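Local atomic coordinates of 2-hydroxyisobutyryl-CoA synthetase (Aquincola tertiaricarbonis, PDB entry 6HDY), a protein that is a CoA synthetase of the ANL superfamily, built from an AMP-binding domain and the smaller C-terminal domain found in AMP-binding enzymes. Residues R32-R37 with H151-W156; E291-G296 with D351-G356; L298-I303 with R357-L362. All coordinates share one frame; numbering follows the deposited sequence.

Contact 1: R32-R37 with H151-W156; sequences RYWFPR and HARIMW
One water molecule ties Trp-34 to Arg-153. Trp-34 N donates to it at 3.1 Å. The same water lies 2.8 Å from Arg-153 O and can donate to it. No clear direct hydrogen bond joins the two segments. The rest is packing, of side chains on each other and on backbone.

Trp-34 carries most of it. Its CG is anti to the backbone N (chi1 179°), and one face of the indole rests on the helix. Arg-153 CB lies 3.8 Å from the centroid of the five-membered ring of Trp-34, 20° off the normal, in a CH-pi contact. Arg-153 CA and Ala-152 C lie over the same face, displaced toward its rim. At the far end of the indole, Trp-34 CH2 meets Ala-152 CB at 3.9 Å. At its edge, Trp-34 CE3 touches Trp-156 CB at 3.8 Å. The two tryptophan side chains cross at about a right angle.

Arg-153 runs extended from CG to NE and reaches Phe-35. Arg-153 CD comes within 3.6 Å of Phe-35 CD2, and that rim carbon sits over one face of the guanidinium. The charge is met outside the contact, by Glu-39 at NE and Asp-302 at NH2. Trp-156 presents its edge to the backbone of Arg-32, with CD1 3.4 Å from Arg-32 O. Its NE1 is hydrogen-bonded to Ser-31.

Phe-35 is the N-cap residue of helix 36-40. The contact is helix-surface packing: the N-terminal segment before that short helix lies on helix 141-157 of the AMP-binding domain, with a tryptophan flat on the helix backbone.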
loop_
_atom_site.group_PDB
_atom_site.type_symbol
_atom_site.label_atom_id
_atom_site.label_comp_id
_atom_site.label_asym_id
_atom_site.label_seq_id
_atom_site.Cartn_x
_atom_site.Cartn_y
_atom_site.Cartn_z
ATOM N N ARG A 32 -29.450 12.248 -1.755
ATOM C CA ARG A 32 -28.464 12.314 -2.834
ATOM C C ARG A 32 -27.141 12.953 -2.312
ATOM O O ARG A 32 -26.030 12.633 -2.801
ATOM C CB ARG A 32 -29.024 13.156 -3.983
ATOM C CG ARG A 32 -28.047 13.357 -5.135
ATOM C CD ARG A 32 -28.650 14.221 -6.218
ATOM N NE ARG A 32 -29.821 13.562 -6.790
ATOM C CZ ARG A 32 -30.684 14.140 -7.612
ATOM N NH1 ARG A 32 -31.719 13.456 -8.084
ATOM N NH2 ARG A 32 -30.531 15.417 -7.956
ATOM N N TYR A 33 -27.293 13.875 -1.335
ATOM C CA TYR A 33 -26.207 14.674 -0.775
ATOM C C TYR A 33 -25.811 14.240 0.631
ATOM O O TYR A 33 -26.676 13.913 1.450
ATOM C CB TYR A 33 -26.595 16.167 -0.765
ATOM C CG TYR A 33 -27.451 16.586 -1.943
ATOM C CD1 TYR A 33 -26.882 16.846 -3.188
ATOM C CD2 TYR A 33 -28.829 16.727 -1.813
ATOM C CE1 TYR A 33 -27.666 17.218 -4.279
ATOM C CE2 TYR A 33 -29.620 17.128 -2.890
ATOM C CZ TYR A 33 -29.034 17.370 -4.121
ATOM O OH TYR A 33 -29.809 17.760 -5.184
ATOM N N TRP A 34 -24.492 14.242 0.902
ATOM C CA TRP A 34 -23.916 13.945 2.207
ATOM C C TRP A 34 -24.220 15.153 3.089
ATOM O O TRP A 34 -24.731 14.983 4.197
ATOM C CB TRP A 34 -22.401 13.683 2.095
ATOM C CG TRP A 34 -21.718 13.395 3.405
ATOM C CD1 TRP A 34 -21.282 14.308 4.319
ATOM C CD2 TRP A 34 -21.289 12.112 3.887
ATOM N NE1 TRP A 34 -20.658 13.670 5.370
ATOM C CE2 TRP A 34 -20.644 12.322 5.127
ATOM C CE3 TRP A 34 -21.362 10.802 3.376
ATOM C CZ2 TRP A 34 -20.089 11.274 5.871
ATOM C CZ3 TRP A 34 -20.837 9.763 4.129
ATOM C CH2 TRP A 34 -20.222 10.003 5.367
ATOM N N PHE A 35 -23.944 16.374 2.573
ATOM C CA PHE A 35 -24.262 17.616 3.275
ATOM C C PHE A 35 -25.206 18.461 2.404
ATOM O O PHE A 35 -24.731 19.259 1.596
ATOM C CB PHE A 35 -23.003 18.391 3.695
ATOM C CG PHE A 35 -22.212 17.786 4.836
ATOM C CD1 PHE A 35 -22.856 17.236 5.941
ATOM C CD2 PHE A 35 -20.818 17.815 4.828
ATOM C CE1 PHE A 35 -22.126 16.736 7.020
ATOM C CE2 PHE A 35 -20.087 17.299 5.898
ATOM C CZ PHE A 35 -20.743 16.758 6.987
ATOM N N PRO A 36 -26.551 18.276 2.537
ATOM C CA PRO A 36 -27.486 19.045 1.697
ATOM C C PRO A 36 -27.242 20.557 1.652
ATOM O O PRO A 36 -27.233 21.113 0.553
ATOM C CB PRO A 36 -28.867 18.703 2.287
ATOM C CG PRO A 36 -28.675 17.344 2.919
ATOM C CD PRO A 36 -27.269 17.342 3.438
ATOM N N ARG A 37 -27.021 21.215 2.820
ATOM C CA ARG A 37 -26.805 22.666 2.876
ATOM C C ARG A 37 -25.563 23.102 2.152
ATOM O O ARG A 37 -25.696 23.802 1.157
ATOM C CB ARG A 37 -26.838 23.230 4.313
ATOM C CG ARG A 37 -26.688 24.761 4.407
ATOM C CD ARG A 37 -27.855 25.508 3.761
ATOM N NE ARG A 37 -27.704 26.965 3.818
ATOM C CZ ARG A 37 -28.353 27.817 3.025
ATOM N NH1 ARG A 37 -28.170 29.127 3.156
ATOM N NH2 ARG A 37 -29.173 27.364 2.082
ATOM N N HIS A 151 -13.640 13.007 1.603
ATOM C CA HIS A 151 -13.693 11.980 0.553
ATOM C C HIS A 151 -14.911 11.087 0.633
ATOM O O HIS A 151 -15.430 10.760 -0.421
ATOM C CB HIS A 151 -12.391 11.167 0.518
ATOM C CG HIS A 151 -11.280 11.935 -0.119
ATOM N ND1 HIS A 151 -10.064 11.378 -0.314
ATOM C CD2 HIS A 151 -11.264 13.199 -0.607
ATOM C CE1 HIS A 151 -9.331 12.300 -0.915
ATOM N NE2 HIS A 151 -10.016 13.405 -1.116
ATOM N N ALA A 152 -15.364 10.682 1.856
ATOM C CA ALA A 152 -16.591 9.872 2.040
ATOM C C ALA A 152 -17.795 10.629 1.475
ATOM O O ALA A 152 -18.651 10.027 0.829
ATOM C CB ALA A 152 -16.832 9.576 3.519
ATOM N N ARG A 153 -17.836 11.950 1.714
ATOM C CA ARG A 153 -18.873 12.869 1.258
ATOM C C ARG A 153 -19.019 12.885 -0.279
ATOM O O ARG A 153 -20.120 12.701 -0.806
ATOM C CB ARG A 153 -18.582 14.273 1.811
ATOM C CG ARG A 153 -19.330 15.398 1.127
ATOM C CD ARG A 153 -19.142 16.667 1.892
ATOM N NE ARG A 153 -19.692 17.813 1.176
ATOM C CZ ARG A 153 -19.349 19.072 1.411
ATOM N NH1 ARG A 153 -18.475 19.359 2.365
ATOM N NH2 ARG A 153 -19.893 20.055 0.711
ATOM N N ILE A 154 -17.891 13.079 -0.976
ATOM C CA ILE A 154 -17.788 13.143 -2.431
ATOM C C ILE A 154 -18.024 11.741 -3.052
ATOM O O ILE A 154 -18.608 11.655 -4.119
ATOM C CB ILE A 154 -16.411 13.774 -2.801
ATOM C CG1 ILE A 154 -16.325 15.232 -2.305
ATOM C CG2 ILE A 154 -16.148 13.700 -4.291
ATOM C CD1 ILE A 154 -14.919 15.748 -2.083
ATOM N N MET A 155 -17.574 10.655 -2.386
ATOM C CA MET A 155 -17.793 9.284 -2.882
ATOM C C MET A 155 -19.301 8.930 -2.800
ATOM O O MET A 155 -19.822 8.232 -3.666
ATOM C CB MET A 155 -16.928 8.279 -2.098
ATOM C CG MET A 155 -15.487 8.207 -2.593
ATOM S SD MET A 155 -14.403 7.259 -1.478
ATOM C CE MET A 155 -15.170 5.664 -1.561
ATOM N N TRP A 156 -19.992 9.452 -1.771
ATOM C CA TRP A 156 -21.436 9.317 -1.600
ATOM C C TRP A 156 -22.102 10.027 -2.802
ATOM O O TRP A 156 -23.059 9.495 -3.376
ATOM C CB TRP A 156 -21.885 9.928 -0.257
ATOM C CG TRP A 156 -23.372 9.899 -0.055
ATOM C CD1 TRP A 156 -24.297 10.694 -0.654
ATOM C CD2 TRP A 156 -24.100 9.020 0.809
ATOM N NE1 TRP A 156 -25.560 10.326 -0.271
ATOM C CE2 TRP A 156 -25.473 9.313 0.642
ATOM C CE3 TRP A 156 -23.727 8.002 1.702
ATOM C CZ2 TRP A 156 -26.475 8.650 1.357
ATOM C CZ3 TRP A 156 -24.721 7.332 2.400
ATOM C CH2 TRP A 156 -26.080 7.650 2.216
HETATM O O HOH W 1 -22.570 13.958 -1.472
#

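Contact 2: E291-G296 with D351-G356; sequences EQSNDG and DENPCG
Cys-355 points its CB toward residues 291-296, while the side chain of Ser-293 comes in from the flank and brings OG to it. Ser-293 OG stands beside its own backbone N, anti to the carbonyl carbon (chi1 -49°). There Ser-293 OG accepts the N-H of Cys-355 N at 3.2 Å, in a fairly straight bond of 161°. Ser-293 OG also lies 3.1 Å from Cys-355 SG. The Pro-354 ring meets the hydroxyl through CD, 3.3 Å from Ser-293 OG.

Gln-292 covers Cys-355 with a bent side chain. Gln-292 CB lies 3.6 Å from Cys-355 N. The bend at chi2 (77°) brings CD back over the cysteine, and Gln-292 OE1 ends 3.2 Å from Cys-355 CB. Pro-354 CB packs on the backbone of the glutamine, 3.6 Å from Gln-292 O.

Both backbones turn sharply here. Ser-293 is the centre of an inverse gamma turn. Asn-353 to Gly-356 form a type I beta turn, closed by Gly-356 N to Asn-353 O at 2.9 Å.

The contact pairs two loops. Residues 291-296 link strands 287-288 and 297-299, while residues 351-356 lead from strand 340-347 to strand 361-362. Glu-291 touches Tyr-273 of strand 271-274, and its backbone is hydrogen-bonded to Gly-157 at the end of helix 141-157. Cys-355 packs on Leu-298 of strand 297-299.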
loop_
_atom_site.group_PDB
_atom_site.type_symbol
_atom_site.label_atom_id
_atom_site.label_comp_id
_atom_site.label_asym_id
_atom_site.label_seq_id
_atom_site.Cartn_x
_atom_site.Cartn_y
_atom_site.Cartn_z
ATOM N N GLU A 291 -22.907 11.458 -9.483
ATOM C CA GLU A 291 -23.720 10.475 -10.203
ATOM C C GLU A 291 -24.572 11.093 -11.336
ATOM O O GLU A 291 -24.634 10.503 -12.415
ATOM C CB GLU A 291 -24.582 9.633 -9.258
ATOM C CG GLU A 291 -25.253 8.463 -9.967
ATOM C CD GLU A 291 -26.070 7.537 -9.095
ATOM O OE1 GLU A 291 -26.201 7.811 -7.880
ATOM O OE2 GLU A 291 -26.568 6.521 -9.629
ATOM N N GLN A 292 -25.169 12.281 -11.101
ATOM C CA GLN A 292 -25.997 12.987 -12.084
ATOM C C GLN A 292 -25.177 13.941 -12.952
ATOM O O GLN A 292 -25.391 13.969 -14.160
ATOM C CB GLN A 292 -27.212 13.691 -11.445
ATOM C CG GLN A 292 -28.133 12.770 -10.595
ATOM C CD GLN A 292 -27.567 12.448 -9.211
ATOM O OE1 GLN A 292 -26.717 13.161 -8.672
ATOM N NE2 GLN A 292 -27.985 11.333 -8.623
ATOM N N SER A 293 -24.234 14.708 -12.362
ATOM C CA SER A 293 -23.331 15.593 -13.112
ATOM C C SER A 293 -22.106 14.722 -13.378
ATOM O O SER A 293 -21.041 14.930 -12.779
ATOM C CB SER A 293 -22.970 16.813 -12.267
ATOM O OG SER A 293 -24.137 17.406 -11.719
ATOM N N ASN A 294 -22.300 13.654 -14.176
ATOM C CA ASN A 294 -21.277 12.618 -14.404
ATOM C C ASN A 294 -20.201 12.991 -15.430
ATOM O O ASN A 294 -19.225 12.256 -15.547
ATOM C CB ASN A 294 -21.924 11.259 -14.755
ATOM C CG ASN A 294 -22.705 11.295 -16.038
ATOM O OD1 ASN A 294 -23.425 12.249 -16.315
ATOM N ND2 ASN A 294 -22.532 10.292 -16.878
ATOM N N ASP A 295 -20.381 14.090 -16.179
ATOM C CA ASP A 295 -19.339 14.553 -17.100
ATOM C C ASP A 295 -18.512 15.650 -16.418
ATOM O O ASP A 295 -19.058 16.561 -15.777
ATOM C CB ASP A 295 -19.888 15.022 -18.457
ATOM C CG ASP A 295 -20.588 13.931 -19.252
ATOM O OD1 ASP A 295 -19.969 12.866 -19.481
ATOM O OD2 ASP A 295 -21.741 14.151 -19.670
ATOM N N GLY A 296 -17.201 15.512 -16.518
ATOM C CA GLY A 296 -16.290 16.466 -15.914
ATOM C C GLY A 296 -16.314 16.418 -14.398
ATOM O O GLY A 296 -16.565 15.363 -13.793
ATOM N N ASP A 351 -23.053 27.082 -14.806
ATOM C CA ASP A 351 -24.448 26.802 -15.135
ATOM C C ASP A 351 -24.981 25.702 -14.212
ATOM O O ASP A 351 -24.196 24.989 -13.591
ATOM C CB ASP A 351 -24.581 26.422 -16.610
ATOM C CG ASP A 351 -24.019 27.485 -17.526
ATOM O OD1 ASP A 351 -24.200 28.688 -17.223
ATOM O OD2 ASP A 351 -23.361 27.120 -18.522
ATOM N N GLU A 352 -26.322 25.582 -14.125
ATOM C CA GLU A 352 -27.058 24.601 -13.317
ATOM C C GLU A 352 -26.503 23.182 -13.543
ATOM O O GLU A 352 -26.174 22.823 -14.677
ATOM C CB GLU A 352 -28.552 24.667 -13.698
ATOM C CG GLU A 352 -29.515 24.199 -12.621
ATOM C CD GLU A 352 -30.987 24.373 -12.952
ATOM O OE1 GLU A 352 -31.421 23.892 -14.025
ATOM O OE2 GLU A 352 -31.716 24.958 -12.116
ATOM N N ASN A 353 -26.370 22.393 -12.465
ATOM C CA ASN A 353 -25.853 21.035 -12.563
ATOM C C ASN A 353 -26.973 20.019 -12.425
ATOM O O ASN A 353 -27.859 20.247 -11.600
ATOM C CB ASN A 353 -24.757 20.797 -11.523
ATOM C CG ASN A 353 -23.575 21.713 -11.712
ATOM O OD1 ASN A 353 -22.914 21.696 -12.753
ATOM N ND2 ASN A 353 -23.286 22.537 -10.714
ATOM N N PRO A 354 -26.946 18.893 -13.200
ATOM C CA PRO A 354 -28.029 17.878 -13.084
ATOM C C PRO A 354 -28.260 17.316 -11.669
ATOM O O PRO A 354 -29.405 16.983 -11.335
ATOM C CB PRO A 354 -27.622 16.778 -14.077
ATOM C CG PRO A 354 -26.644 17.416 -14.993
ATOM C CD PRO A 354 -25.959 18.514 -14.236
ATOM N N CYS A 355 -27.198 17.228 -10.839
ATOM C CA CYS A 355 -27.314 16.753 -9.457
ATOM C C CYS A 355 -27.956 17.812 -8.542
ATOM O O CYS A 355 -28.475 17.465 -7.485
ATOM C CB CYS A 355 -25.975 16.258 -8.910
ATOM S SG CYS A 355 -24.717 17.545 -8.709
ATOM N N GLY A 356 -27.959 19.072 -8.985
ATOM C CA GLY A 356 -28.514 20.179 -8.213
ATOM C C GLY A 356 -27.540 20.815 -7.231
ATOM O O GLY A 356 -27.943 21.644 -6.411
#

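Contact 3: L298-I303 with R357-L362; sequences LCWQDI and RTYPRL. With SO4 (sulfate ion), chain E.
Tyr-359 crosses the backbone of residues 299-301 and ends on Asp-302. Its CB lies beside Cys-299 O. CG is anti to the carbonyl carbon, beside the backbone N (chi1 -71°), which starts the ring close to that oxygen. The ring continues past it, with Tyr-359 CD1 3.2 Å from Cys-299 O. On the other branch, Tyr-359 CD2 meets Leu-298 CD1 at 4.0 Å, at the ring edge. Further out, CE1 passes the backbone N of Gln-301, while Tyr-359 CE2 lies over one face of the Trp-300 indole, 3.7 Å from Trp-300 CD2. The two ring planes are 40° apart. Trp-300 CA sits 3.8 Å from the centroid of the Tyr-359 ring, 12° off its normal, in a CH-pi contact. At the tip, Tyr-359 OH donates to the syn lone pair of Asp-302 OD1 at 2.7 Å. Asp-302 OD2 forms a salt bridge with Arg-38, which would help balance its negative charge.

The backbones also join. Cys-299 N donates to Pro-360 O at 2.9 Å. Leu-298 and Arg-361 are an antiparallel non-hydrogen-bonded pair, and Leu-298 CD2 rests on the aliphatic part of the arginine. Arg-361 NH1 binds sulfate O2 at 2.9 Å, while NH2 bonds to Asp-295 O. The sulfate probably comes from the crystallisation liquor.

Strands 297-299 and 361-362 belong to a small three-stranded antiparallel sheet of the AMP-binding domain. The side chain of Leu-362 is about 11 Å from the bound (3S)-3-hydroxybutanoic acid.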
loop_
_atom_site.group_PDB
_atom_site.type_symbol
_atom_site.label_atom_id
_atom_site.label_comp_id
_atom_site.label_asym_id
_atom_site.label_seq_id
_atom_site.Cartn_x
_atom_site.Cartn_y
_atom_site.Cartn_z
ATOM N N LEU A 298 -17.108 18.812 -10.550
ATOM C CA LEU A 298 -17.586 19.990 -9.833
ATOM C C LEU A 298 -16.440 20.448 -8.894
ATOM O O LEU A 298 -15.638 19.625 -8.466
ATOM C CB LEU A 298 -18.813 19.646 -8.971
ATOM C CG LEU A 298 -20.127 19.228 -9.658
ATOM C CD1 LEU A 298 -21.261 19.290 -8.674
ATOM C CD2 LEU A 298 -20.423 20.059 -10.940
ATOM N N CYS A 299 -16.389 21.742 -8.576
ATOM C CA CYS A 299 -15.430 22.336 -7.651
ATOM C C CYS A 299 -16.141 22.426 -6.322
ATOM O O CYS A 299 -16.944 23.333 -6.137
ATOM C CB CYS A 299 -14.988 23.720 -8.129
ATOM S SG CYS A 299 -14.231 23.735 -9.767
ATOM N N TRP A 300 -15.868 21.486 -5.405
ATOM C CA TRP A 300 -16.463 21.455 -4.068
ATOM C C TRP A 300 -15.796 22.553 -3.225
ATOM O O TRP A 300 -14.900 22.295 -2.427
ATOM C CB TRP A 300 -16.320 20.058 -3.460
ATOM C CG TRP A 300 -17.022 18.984 -4.233
ATOM C CD1 TRP A 300 -16.723 18.549 -5.489
ATOM C CD2 TRP A 300 -18.083 18.139 -3.757
ATOM N NE1 TRP A 300 -17.565 17.523 -5.849
ATOM C CE2 TRP A 300 -18.399 17.237 -4.801
ATOM C CE3 TRP A 300 -18.792 18.048 -2.540
ATOM C CZ2 TRP A 300 -19.402 16.253 -4.671
ATOM C CZ3 TRP A 300 -19.785 17.084 -2.417
ATOM C CH2 TRP A 300 -20.081 16.199 -3.469
ATOM N N GLN A 301 -16.247 23.801 -3.473
ATOM C CA GLN A 301 -15.726 25.073 -2.976
ATOM C C GLN A 301 -15.586 25.222 -1.459
ATOM O O GLN A 301 -14.675 25.928 -1.014
ATOM C CB GLN A 301 -16.559 26.233 -3.542
ATOM C CG GLN A 301 -16.411 26.430 -5.062
ATOM C CD GLN A 301 -14.997 26.731 -5.521
ATOM O OE1 GLN A 301 -14.116 25.858 -5.553
ATOM N NE2 GLN A 301 -14.762 27.958 -5.951
ATOM N N ASP A 302 -16.494 24.617 -0.672
ATOM C CA ASP A 302 -16.454 24.680 0.798
ATOM C C ASP A 302 -15.474 23.668 1.419
ATOM O O ASP A 302 -15.307 23.647 2.654
ATOM C CB ASP A 302 -17.859 24.555 1.402
ATOM C CG ASP A 302 -18.602 23.348 0.891
ATOM O OD1 ASP A 302 -19.100 23.404 -0.255
ATOM O OD2 ASP A 302 -18.648 22.332 1.617
ATOM N N ILE A 303 -14.839 22.825 0.578
ATOM C CA ILE A 303 -13.809 21.872 1.014
ATOM C C ILE A 303 -12.428 22.514 0.718
ATOM O O ILE A 303 -11.622 22.666 1.622
ATOM C CB ILE A 303 -13.985 20.443 0.394
ATOM C CG1 ILE A 303 -15.296 19.772 0.905
ATOM C CG2 ILE A 303 -12.739 19.562 0.711
ATOM C CD1 ILE A 303 -15.715 18.441 0.258
ATOM N N ARG A 357 -26.253 20.431 -7.293
ATOM C CA ARG A 357 -25.215 21.039 -6.460
ATOM C C ARG A 357 -24.855 22.395 -7.076
ATOM O O ARG A 357 -24.661 22.507 -8.300
ATOM C CB ARG A 357 -23.992 20.118 -6.303
ATOM C CG ARG A 357 -24.243 18.966 -5.316
ATOM C CD ARG A 357 -23.121 17.944 -5.310
ATOM N NE ARG A 357 -23.369 16.856 -4.362
ATOM C CZ ARG A 357 -23.959 15.700 -4.657
ATOM N NH1 ARG A 357 -24.106 14.773 -3.734
ATOM N NH2 ARG A 357 -24.405 15.466 -5.884
ATOM N N THR A 358 -24.831 23.437 -6.239
ATOM C CA THR A 358 -24.579 24.820 -6.673
ATOM C C THR A 358 -23.073 25.171 -6.705
ATOM O O THR A 358 -22.644 26.149 -6.086
ATOM C CB THR A 358 -25.350 25.751 -5.750
ATOM O OG1 THR A 358 -24.982 25.400 -4.428
ATOM C CG2 THR A 358 -26.878 25.651 -5.920
ATOM N N TYR A 359 -22.279 24.378 -7.441
ATOM C CA TYR A 359 -20.829 24.533 -7.551
ATOM C C TYR A 359 -20.392 24.882 -8.979
ATOM O O TYR A 359 -21.023 24.379 -9.922
ATOM C CB TYR A 359 -20.127 23.190 -7.207
ATOM C CG TYR A 359 -20.151 22.742 -5.760
ATOM C CD1 TYR A 359 -19.788 23.610 -4.732
ATOM C CD2 TYR A 359 -20.422 21.420 -5.428
ATOM C CE1 TYR A 359 -19.737 23.180 -3.406
ATOM C CE2 TYR A 359 -20.403 20.987 -4.102
ATOM C CZ TYR A 359 -20.078 21.877 -3.094
ATOM O OH TYR A 359 -20.093 21.458 -1.787
ATOM N N PRO A 360 -19.222 25.578 -9.163
ATOM C CA PRO A 360 -18.668 25.748 -10.521
ATOM C C PRO A 360 -18.226 24.367 -11.012
ATOM O O PRO A 360 -17.999 23.452 -10.200
ATOM C CB PRO A 360 -17.443 26.649 -10.307
ATOM C CG PRO A 360 -17.633 27.252 -8.953
ATOM C CD PRO A 360 -18.333 26.193 -8.163
ATOM N N ARG A 361 -18.141 24.206 -12.328
ATOM C CA ARG A 361 -17.834 22.940 -12.959
ATOM C C ARG A 361 -16.653 23.059 -13.924
ATOM O O ARG A 361 -16.434 24.107 -14.521
ATOM C CB ARG A 361 -19.099 22.480 -13.731
ATOM C CG ARG A 361 -19.091 21.052 -14.257
ATOM C CD ARG A 361 -20.431 20.716 -14.888
ATOM N NE ARG A 361 -20.602 19.271 -15.079
ATOM C CZ ARG A 361 -21.711 18.692 -15.533
ATOM N NH1 ARG A 361 -22.773 19.427 -15.851
ATOM N NH2 ARG A 361 -21.760 17.376 -15.694
ATOM N N LEU A 362 -15.939 21.948 -14.106
ATOM C CA LEU A 362 -14.892 21.730 -15.090
ATOM C C LEU A 362 -15.549 20.700 -16.041
ATOM O O LEU A 362 -15.400 19.487 -15.837
ATOM C CB LEU A 362 -13.596 21.203 -14.447
ATOM C CG LEU A 362 -13.061 21.971 -13.220
ATOM C CD1 LEU A 362 -11.754 21.355 -12.712
ATOM C CD2 LEU A 362 -12.865 23.459 -13.515
HETATM S S SO4 E . -25.180 18.902 -18.231
HETATM O O1 SO4 E . -25.236 20.081 -17.356
HETATM O O2 SO4 E . -24.393 17.828 -17.624
HETATM O O3 SO4 E . -26.536 18.403 -18.461
HETATM O O4 SO4 E . -24.560 19.284 -19.500
#

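Overall arrangement
Contacts 2 and 3 lie on adjoining parts of the same two runs, 291-303 and 351-362, their segments alternating along the chain. Contact 2 sets loop on loop, contact 3 short strands and turns. Contact 1 adds the N-terminal segment and a helix. All three are largely buried. Contact 3 lies nearest the chain centre and has no exposed touching residue, while contacts 1 and 2 each have one. Their chemistry differs. Contact 1 is aromatic packing with a bridging water, contact 2 centres on a serine hydroxyl, and contact 3 combines strand pairing with a buried tyrosine-aspartate bond. Arg-32 O probably accepts from Arg-357 NH1, joining contacts 1 and 3. Cys-355 O probably accepts from Tyr-33 and Arg-32, joining contacts 1 and 2.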